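Side-chain contact in Mlr6093 protein (Mesorhizobium loti, PDB 2QJ8), which probably acts as a zinc-dependent hydrolase of the aspartoacylase and succinylglutamate desuccinylase family, cleaving carbon-nitrogen bonds in linear amides or ester bonds: residues 191-195 / 196-200. Numbering follows the deposited sequence.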
loop_
_atom_site.group_PDB
_atom_site.type_symbol
_atom_site.label_atom_id
_atom_site.label_comp_id
_atom_site.label_asym_id
_atom_site.label_seq_id
_atom_site.Cartn_x
_atom_site.Cartn_y
_atom_site.Cartn_z
ATOM N N PHE A 191 -18.989 -16.437 -0.654
ATOM C CA PHE A 191 -20.183 -15.911 -0.009
ATOM C C PHE A 191 -21.372 -16.791 -0.342
ATOM O O PHE A 191 -22.033 -17.290 0.557
ATOM C CB PHE A 191 -20.453 -14.461 -0.425
ATOM C CG PHE A 191 -21.614 -13.834 0.301
ATOM C CD1 PHE A 191 -22.932 -14.090 -0.082
ATOM C CD2 PHE A 191 -21.382 -13.000 1.388
ATOM C CE1 PHE A 191 -23.993 -13.520 0.596
ATOM C CE2 PHE A 191 -22.438 -12.429 2.071
ATOM C CZ PHE A 191 -23.747 -12.686 1.674
ATOM N N ASP A 192 -21.641 -16.977 -1.629
ATOM C CA ASP A 192 -22.749 -17.842 -2.054
ATOM C C ASP A 192 -22.663 -19.240 -1.483
ATOM O O ASP A 192 -23.665 -19.816 -1.093
ATOM C CB ASP A 192 -22.802 -17.963 -3.575
ATOM C CG ASP A 192 -23.406 -16.747 -4.248
ATOM O OD1 ASP A 192 -23.844 -15.798 -3.555
ATOM O OD2 ASP A 192 -23.423 -16.742 -5.497
ATOM N N THR A 193 -21.456 -19.777 -1.422
ATOM C CA THR A 193 -21.235 -21.126 -0.894
ATOM C C THR A 193 -21.578 -21.261 0.584
ATOM O O THR A 193 -22.403 -22.076 0.959
ATOM C CB THR A 193 -19.757 -21.578 -1.161
ATOM O OG1 THR A 193 -19.612 -21.764 -2.568
ATOM C CG2 THR A 193 -19.452 -22.897 -0.466
ATOM N N LEU A 194 -21.001 -20.397 1.398
ATOM C CA LEU A 194 -21.175 -20.462 2.844
ATOM C C LEU A 194 -22.513 -19.966 3.338
ATOM O O LEU A 194 -23.151 -20.593 4.182
ATOM C CB LEU A 194 -20.067 -19.690 3.552
ATOM C CG LEU A 194 -18.673 -20.313 3.637
ATOM C CD1 LEU A 194 -18.315 -21.098 2.409
ATOM C CD2 LEU A 194 -17.696 -19.183 3.915
ATOM N N VAL A 195 -22.907 -18.820 2.834
ATOM C CA VAL A 195 -24.168 -18.190 3.208
ATOM C C VAL A 195 -25.388 -18.859 2.580
ATOM O O VAL A 195 -26.238 -19.395 3.292
ATOM C CB VAL A 195 -24.165 -16.671 2.848
ATOM C CG1 VAL A 195 -25.524 -15.992 3.185
ATOM C CG2 VAL A 195 -22.994 -15.979 3.546
ATOM N N HIS A 196 -25.492 -18.837 1.261
ATOM C CA HIS A 196 -26.712 -19.319 0.635
ATOM C C HIS A 196 -26.818 -20.831 0.558
ATOM O O HIS A 196 -27.849 -21.397 0.939
ATOM C CB HIS A 196 -26.936 -18.703 -0.756
ATOM C CG HIS A 196 -27.079 -17.212 -0.744
ATOM N ND1 HIS A 196 -27.887 -16.542 0.149
ATOM C CD2 HIS A 196 -26.524 -16.264 -1.533
ATOM C CE1 HIS A 196 -27.804 -15.243 -0.076
ATOM N NE2 HIS A 196 -26.983 -15.047 -1.093
ATOM N N ARG A 197 -25.777 -21.483 0.062
ATOM C CA ARG A 197 -25.814 -22.936 -0.098
ATOM C C ARG A 197 -25.768 -23.676 1.251
ATOM O O ARG A 197 -26.538 -24.612 1.440
ATOM C CB ARG A 197 -24.697 -23.386 -1.042
ATOM C CG ARG A 197 -24.452 -24.882 -1.186
ATOM C CD ARG A 197 -25.372 -25.552 -2.099
ATOM N NE ARG A 197 -25.116 -25.169 -3.486
ATOM C CZ ARG A 197 -25.632 -25.776 -4.554
ATOM N NH1 ARG A 197 -26.434 -26.845 -4.440
ATOM N NH2 ARG A 197 -25.326 -25.311 -5.763
ATOM N N GLN A 198 -24.892 -23.243 2.170
ATOM C CA GLN A 198 -24.668 -23.931 3.451
ATOM C C GLN A 198 -25.348 -23.341 4.681
ATOM O O GLN A 198 -25.381 -23.995 5.711
ATOM C CB GLN A 198 -23.171 -24.095 3.705
ATOM C CG GLN A 198 -22.519 -24.973 2.660
ATOM C CD GLN A 198 -21.065 -25.209 2.900
ATOM O OE1 GLN A 198 -20.517 -24.916 3.974
ATOM N NE2 GLN A 198 -20.417 -25.748 1.895
ATOM N N GLY A 199 -25.867 -22.124 4.588
ATOM C CA GLY A 199 -26.602 -21.531 5.692
ATOM C C GLY A 199 -25.779 -21.285 6.927
ATOM O O GLY A 199 -26.279 -21.421 8.046
ATOM N N LYS A 200 -24.524 -20.901 6.716
ATOM C CA LYS A 200 -23.562 -20.659 7.769
ATOM C C LYS A 200 -23.330 -19.167 8.033
ATOM O O LYS A 200 -23.812 -18.259 7.297
ATOM C CB LYS A 200 -22.243 -21.398 7.424
ATOM C CG LYS A 200 -22.397 -22.938 7.536
ATOM C CD LYS A 200 -21.136 -23.715 7.126
ATOM C CE LYS A 200 -21.390 -25.237 7.170
ATOM N NZ LYS A 200 -20.196 -25.998 6.691
#
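The ring of F191 turns its edge to the face of H196 in an offset edge-to-face pair, planes 72° and centroids 5.6 Å apart. CE1 of F191 makes the nearest approach, 3.8 Å from NE2 of H196. V195 joins both rings: its CG1 lies over a face of the imidazole in a CH-pi contact, while its CG2 sits 3.7 Å above the centre of the phenyl ring. With V195 CG1 anti to the backbone N (chi1 178°), the two methyls are divided between the rings. At the imidazole edge, OD1 of D192 comes within 3.4 Å of CD2 of H196, the carboxylate also receiving a weak hydrogen bond from T187.

The helix end illustrates how a last turn widens before the chain leaves: N of R197 reaches O of D192 five residues back, and N of K200 bonds O of L194 six back, at 2.9 Å, past G199 with its positive phi. Q198 runs alongside T193, its NE2 near the CG2 methyl, and its OE1 accepts NZ of K200 at 2.9 Å from above the amide plane. A leucine in place of Q198 would probably deprive the lysine ammonium of this acceptor, which acts alongside a weakly bonded V134 O. F191, L194 and V195 pack helix 190-197 onto F202 of strand 201-208, while Q163 of helix 161-172 binds the carbonyls of V195 and K200.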